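Local coordinates for protein VIN1 (Oscarella pearsei, PDB 6BFI) that probably binds actin filaments and may play a role in cell-cell adhesion, as a vinculin homolog of a sponge, at residues K696-K701 against L731-L736; T754-L759 against K808-A813. All coordinates share one frame; numbering follows the deposited sequence.

Following the chain from its N terminus, helix 690-710 leads into helix 718-745, and interaction 1 (696-701 with 731-736) closes this hairpin over 29 intervening residues. Helix 750-760 comes next, and interaction 2 (754-759 with 808-813) pairs it with the long helix 786-817 across 48 residues, 39 of them helical. Interaction 1 is complete before interaction 2 begins, so the two loops run in series and neither nest nor cross. Their centres lie 16 Å apart, and their nearest atoms come within about 4 Å without touching. Together they join helix 690-710 to 718-745 and 750-760 to 786-817, two antiparallel pairs in the C-terminal helical part; helix 763-778 lies in the second loop.

Interaction 1. Residues K696-K701 against L731-L736; sequences KQMARK and LNAQEL
Asn732 lays its side-chain amide among three residues of the facing helix, Gln697, Met698 and Lys701. The segments belong to the helical hairpin 690-710 and 718-745; the axes of segments 696-701 and 731-736 run antiparallel at 162° and approach to 10.2 Å. Asn732 ND2 sits 3.5 Å from Gln697 CG and 3.6 Å from Lys701 CE, and the side chains of both residues cross that of Asn732 at about a right angle. The Lys701 ammonium pairs with Glu728, one turn earlier on helix 718-745, in a salt bridge, while its methylenes face the amide.

The buried, close-packed part centres on Met698. Its chain runs extended across the gap and then bends at chi3 (-48°), which brings CE to 3.5 Å from Asn732 O and 3.7 Å from Asn732 CB. Leu736 CD2 closes on the same methyl at 4.0 Å. Asn732 O accepts the helical hydrogen bond from Leu736 N, so the methyl packs on a satisfied carbonyl.

The Gln697 side is thinner: the residue is partly exposed and only its CB and CG approach Asn732. The amide planes of Gln697 and Asn732 are 31° apart without bonding to one another, and Gln697 OE1 instead takes a hydrogen bond from Arg700 NH1 at 3.0 Å.

An alanine in place of Asn732 would probably open a gap beside Lys701 CD and CE and Gln697 CG, though CB would still meet Met698. Between the segments the contact is van der Waals packing around an amide; the charge pair joining the same helices, Lys701 with Glu728, lies just before it.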
loop_
_atom_site.group_PDB
_atom_site.type_symbol
_atom_site.label_atom_id
_atom_site.label_comp_id
_atom_site.label_asym_id
_atom_site.label_seq_id
_atom_site.Cartn_x
_atom_site.Cartn_y
_atom_site.Cartn_z
ATOM N N LYS A 696 -14.564 19.972 6.127
ATOM C CA LYS A 696 -15.536 20.256 7.179
ATOM C C LYS A 696 -16.954 20.261 6.623
ATOM O O LYS A 696 -17.866 19.659 7.205
ATOM C CB LYS A 696 -15.214 21.592 7.848
ATOM C CG LYS A 696 -14.393 21.476 9.120
ATOM C CD LYS A 696 -14.142 22.846 9.728
ATOM C CE LYS A 696 -13.473 22.739 11.084
ATOM N NZ LYS A 696 -13.182 24.078 11.673
ATOM N N GLN A 697 -17.155 20.936 5.487
ATOM C CA GLN A 697 -18.469 20.933 4.849
ATOM C C GLN A 697 -18.921 19.512 4.528
ATOM O O GLN A 697 -20.088 19.157 4.743
ATOM C CB GLN A 697 -18.430 21.788 3.581
ATOM C CG GLN A 697 -19.774 21.977 2.895
ATOM C CD GLN A 697 -20.592 23.113 3.487
ATOM O OE1 GLN A 697 -20.451 23.454 4.664
ATOM N NE2 GLN A 697 -21.448 23.710 2.668
ATOM N N MET A 698 -18.003 18.679 4.029
ATOM C CA MET A 698 -18.346 17.297 3.714
ATOM C C MET A 698 -18.739 16.525 4.967
ATOM O O MET A 698 -19.646 15.685 4.930
ATOM C CB MET A 698 -17.174 16.618 3.006
ATOM C CG MET A 698 -17.504 15.257 2.420
ATOM S SD MET A 698 -16.135 14.567 1.471
ATOM C CE MET A 698 -15.695 15.972 0.450
ATOM N N ALA A 699 -18.068 16.798 6.088
ATOM C CA ALA A 699 -18.436 16.151 7.345
ATOM C C ALA A 699 -19.838 16.561 7.781
ATOM O O ALA A 699 -20.648 15.712 8.174
ATOM C CB ALA A 699 -17.412 16.488 8.429
ATOM N N ARG A 700 -20.139 17.862 7.717
ATOM C CA ARG A 700 -21.484 18.333 8.042
ATOM C C ARG A 700 -22.530 17.626 7.187
ATOM O O ARG A 700 -23.519 17.086 7.703
ATOM C CB ARG A 700 -21.568 19.849 7.845
ATOM C CG ARG A 700 -20.569 20.661 8.655
ATOM C CD ARG A 700 -20.721 22.150 8.370
ATOM N NE ARG A 700 -19.672 22.948 8.999
ATOM C CZ ARG A 700 -18.697 23.564 8.339
ATOM N NH1 ARG A 700 -18.632 23.487 7.017
ATOM N NH2 ARG A 700 -17.789 24.268 9.001
ATOM N N LYS A 701 -22.312 17.608 5.868
ATOM C CA LYS A 701 -23.251 16.954 4.964
ATOM C C LYS A 701 -23.415 15.476 5.301
ATOM O O LYS A 701 -24.532 14.945 5.261
ATOM C CB LYS A 701 -22.785 17.128 3.519
ATOM C CG LYS A 701 -22.793 18.573 3.033
ATOM C CD LYS A 701 -22.197 18.685 1.638
ATOM C CE LYS A 701 -22.300 20.100 1.097
ATOM N NZ LYS A 701 -23.714 20.542 0.967
ATOM N N LEU A 731 -20.595 15.734 -5.085
ATOM C CA LEU A 731 -19.999 16.920 -5.696
ATOM C C LEU A 731 -18.868 17.474 -4.833
ATOM O O LEU A 731 -17.818 17.883 -5.352
ATOM C CB LEU A 731 -21.077 17.978 -5.927
ATOM C CG LEU A 731 -20.680 19.226 -6.716
ATOM C CD1 LEU A 731 -20.081 18.844 -8.059
ATOM C CD2 LEU A 731 -21.886 20.135 -6.905
ATOM N N ASN A 732 -19.063 17.483 -3.511
ATOM C CA ASN A 732 -17.990 17.896 -2.611
ATOM C C ASN A 732 -16.763 17.008 -2.769
ATOM O O ASN A 732 -15.628 17.497 -2.740
ATOM C CB ASN A 732 -18.482 17.878 -1.164
ATOM C CG ASN A 732 -18.829 19.259 -0.651
ATOM O OD1 ASN A 732 -19.083 20.179 -1.430
ATOM N ND2 ASN A 732 -18.837 19.414 0.668
ATOM N N ALA A 733 -16.971 15.700 -2.939
ATOM C CA ALA A 733 -15.847 14.798 -3.168
ATOM C C ALA A 733 -15.159 15.085 -4.496
ATOM O O ALA A 733 -13.934 14.948 -4.599
ATOM C CB ALA A 733 -16.320 13.346 -3.119
ATOM N N GLN A 734 -15.923 15.485 -5.516
ATOM C CA GLN A 734 -15.312 15.899 -6.776
ATOM C C GLN A 734 -14.386 17.089 -6.564
ATOM O O GLN A 734 -13.218 17.067 -6.977
ATOM C CB GLN A 734 -16.392 16.242 -7.804
ATOM C CG GLN A 734 -17.300 15.087 -8.187
ATOM C CD GLN A 734 -18.310 15.476 -9.254
ATOM O OE1 GLN A 734 -18.283 16.594 -9.772
ATOM N NE2 GLN A 734 -19.207 14.555 -9.585
ATOM N N GLU A 735 -14.893 18.142 -5.914
ATOM C CA GLU A 735 -14.067 19.324 -5.680
ATOM C C GLU A 735 -12.846 18.989 -4.829
ATOM O O GLU A 735 -11.745 19.499 -5.079
ATOM C CB GLU A 735 -14.903 20.423 -5.024
ATOM C CG GLU A 735 -15.931 21.043 -5.957
ATOM C CD GLU A 735 -16.918 21.935 -5.231
ATOM O OE1 GLU A 735 -17.113 21.742 -4.014
ATOM O OE2 GLU A 735 -17.500 22.830 -5.881
ATOM N N LEU A 736 -13.019 18.123 -3.827
ATOM C CA LEU A 736 -11.889 17.699 -3.007
ATOM C C LEU A 736 -10.839 16.984 -3.846
ATOM O O LEU A 736 -9.634 17.190 -3.655
ATOM C CB LEU A 736 -12.369 16.794 -1.874
ATOM C CG LEU A 736 -11.264 16.167 -1.020
ATOM C CD1 LEU A 736 -10.578 17.225 -0.167
ATOM C CD2 LEU A 736 -11.807 15.038 -0.155
#

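Interaction 2. Residues T754-L759 against K808-A813; sequences TNLLQL and KDVIRA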
loop_
_atom_site.group_PDB
_atom_site.type_symbol
_atom_site.label_atom_id
_atom_site.label_comp_id
_atom_site.label_asym_id
_atom_site.label_seq_id
_atom_site.Cartn_x
_atom_site.Cartn_y
_atom_site.Cartn_z
ATOM N N THR A 754 2.812 10.092 -4.408
ATOM C CA THR A 754 2.167 8.794 -4.571
ATOM C C THR A 754 1.224 8.496 -3.412
ATOM O O THR A 754 0.122 7.976 -3.618
ATOM C CB THR A 754 3.228 7.698 -4.697
ATOM O OG1 THR A 754 3.916 7.836 -5.946
ATOM C CG2 THR A 754 2.597 6.317 -4.620
ATOM N N ASN A 755 1.638 8.829 -2.186
ATOM C CA ASN A 755 0.790 8.578 -1.024
ATOM C C ASN A 755 -0.564 9.264 -1.165
ATOM O O ASN A 755 -1.600 8.688 -0.810
ATOM C CB ASN A 755 1.498 9.044 0.249
ATOM C CG ASN A 755 0.695 8.754 1.502
ATOM O OD1 ASN A 755 -0.043 7.772 1.566
ATOM N ND2 ASN A 755 0.834 9.611 2.507
ATOM N N LEU A 756 -0.579 10.490 -1.692
ATOM C CA LEU A 756 -1.838 11.213 -1.845
ATOM C C LEU A 756 -2.636 10.712 -3.045
ATOM O O LEU A 756 -3.871 10.622 -2.980
ATOM C CB LEU A 756 -1.566 12.713 -1.973
ATOM C CG LEU A 756 -2.777 13.628 -2.156
ATOM C CD1 LEU A 756 -3.744 13.498 -0.985
ATOM C CD2 LEU A 756 -2.333 15.073 -2.331
ATOM N N LEU A 757 -1.954 10.377 -4.145
ATOM C CA LEU A 757 -2.672 9.934 -5.338
ATOM C C LEU A 757 -3.322 8.571 -5.130
ATOM O O LEU A 757 -4.423 8.320 -5.639
ATOM C CB LEU A 757 -1.731 9.906 -6.541
ATOM C CG LEU A 757 -1.377 11.287 -7.096
ATOM C CD1 LEU A 757 -0.687 11.168 -8.442
ATOM C CD2 LEU A 757 -2.621 12.153 -7.201
ATOM N N GLN A 758 -2.661 7.677 -4.386
ATOM C CA GLN A 758 -3.261 6.381 -4.079
ATOM C C GLN A 758 -4.603 6.548 -3.380
ATOM O O GLN A 758 -5.535 5.768 -3.610
ATOM C CB GLN A 758 -2.315 5.553 -3.211
ATOM C CG GLN A 758 -1.091 5.023 -3.935
ATOM C CD GLN A 758 -0.204 4.188 -3.032
ATOM O OE1 GLN A 758 -0.471 4.049 -1.838
ATOM N NE2 GLN A 758 0.857 3.626 -3.599
ATOM N N LEU A 759 -4.721 7.563 -2.522
ATOM C CA LEU A 759 -5.983 7.819 -1.837
ATOM C C LEU A 759 -6.981 8.520 -2.751
ATOM O O LEU A 759 -8.181 8.223 -2.702
ATOM C CB LEU A 759 -5.735 8.647 -0.577
ATOM C CG LEU A 759 -4.766 8.035 0.437
ATOM C CD1 LEU A 759 -4.466 9.024 1.549
ATOM C CD2 LEU A 759 -5.327 6.739 1.001
ATOM N N LYS A 808 -10.242 11.521 5.502
ATOM C CA LYS A 808 -9.337 11.814 6.611
ATOM C C LYS A 808 -7.884 11.547 6.222
ATOM O O LYS A 808 -7.003 12.414 6.385
ATOM C CB LYS A 808 -9.755 10.980 7.823
ATOM C CG LYS A 808 -8.755 10.900 8.950
ATOM C CD LYS A 808 -9.339 10.078 10.087
ATOM C CE LYS A 808 -8.324 9.830 11.183
ATOM N NZ LYS A 808 -8.923 9.081 12.323
ATOM N N ASP A 809 -7.616 10.355 5.681
ATOM C CA ASP A 809 -6.269 10.056 5.210
ATOM C C ASP A 809 -5.828 11.023 4.117
ATOM O O ASP A 809 -4.626 11.256 3.946
ATOM C CB ASP A 809 -6.191 8.611 4.718
ATOM C CG ASP A 809 -6.324 7.605 5.846
ATOM O OD1 ASP A 809 -5.805 7.876 6.949
ATOM O OD2 ASP A 809 -6.950 6.546 5.630
ATOM N N VAL A 810 -6.778 11.602 3.378
ATOM C CA VAL A 810 -6.432 12.614 2.385
ATOM C C VAL A 810 -6.039 13.921 3.066
ATOM O O VAL A 810 -5.175 14.652 2.565
ATOM C CB VAL A 810 -7.594 12.808 1.391
ATOM C CG1 VAL A 810 -7.456 14.122 0.633
ATOM C CG2 VAL A 810 -7.642 11.652 0.406
ATOM N N ILE A 811 -6.654 14.242 4.208
ATOM C CA ILE A 811 -6.202 15.392 4.989
ATOM C C ILE A 811 -4.740 15.213 5.371
ATOM O O ILE A 811 -3.885 16.056 5.066
ATOM C CB ILE A 811 -7.072 15.584 6.243
ATOM C CG1 ILE A 811 -8.545 15.736 5.885
ATOM C CG2 ILE A 811 -6.597 16.794 7.038
ATOM C CD1 ILE A 811 -9.426 15.751 7.108
ATOM N N ARG A 812 -4.431 14.095 6.037
ATOM C CA ARG A 812 -3.060 13.898 6.502
ATOM C C ARG A 812 -2.074 13.829 5.338
ATOM O O ARG A 812 -0.995 14.436 5.389
ATOM C CB ARG A 812 -2.974 12.641 7.365
ATOM C CG ARG A 812 -3.815 12.717 8.627
ATOM C CD ARG A 812 -3.656 11.474 9.482
ATOM N NE ARG A 812 -4.542 11.503 10.640
ATOM C CZ ARG A 812 -4.609 10.541 11.555
ATOM N NH1 ARG A 812 -3.836 9.468 11.449
ATOM N NH2 ARG A 812 -5.445 10.655 12.577
ATOM N N ALA A 813 -2.430 13.106 4.272
ATOM C CA ALA A 813 -1.532 12.982 3.130
ATOM C C ALA A 813 -1.339 14.313 2.414
ATOM O O ALA A 813 -0.277 14.552 1.829
ATOM C CB ALA A 813 -2.057 11.928 2.155
HETATM O O HOH W 1 1.443 12.642 1.144
#
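Leu759 pushes its CD1 methyl over the backbone of Asp809, 3.3 Å from Asp809 O, in an antiparallel helix pair of the vinculin-type helical bundle. CG lies beside the backbone N of Leu759 (chi1 -58°), and CD1 beyond it meets both Asp809 CB and Ala813 CB. Asp809 O is also the acceptor for Ala813 N, so the methyl rests against a carbonyl already engaged in its own helix.

The axes of segments 754-759 and 808-813 come within 9.3 Å and run at 161° to each other. The tiny side chain of Ala813 is consistent with this closeness, since its CA stands 5.3 Å from Leu756 CA. Ala813 CB is touched by three residues of the facing helix: Leu756 CD1, Leu759 CD1 and Asn755 ND2.

Val810 meets the other helix with both branches. Its CG2 packs 3.7 Å from Leu759 CB, and its CG1 meets Leu756 CD1 at 4.1 Å. Leu756 sends only its far end to this partner and also touches Ala744 of helix 718-745; helix 669-682 packs on helix 786-817, touching Ile811 and Lys808. The contact is thus the apolar seam between helix 750-760 and helix 786-817, with Asn755, Leu759 and Asp809 only partly buried. Beside Asn755 a water donates to Ala813 O at 2.7 Å and accepts a weak bond from Asn755 ND2 at 3.4 Å.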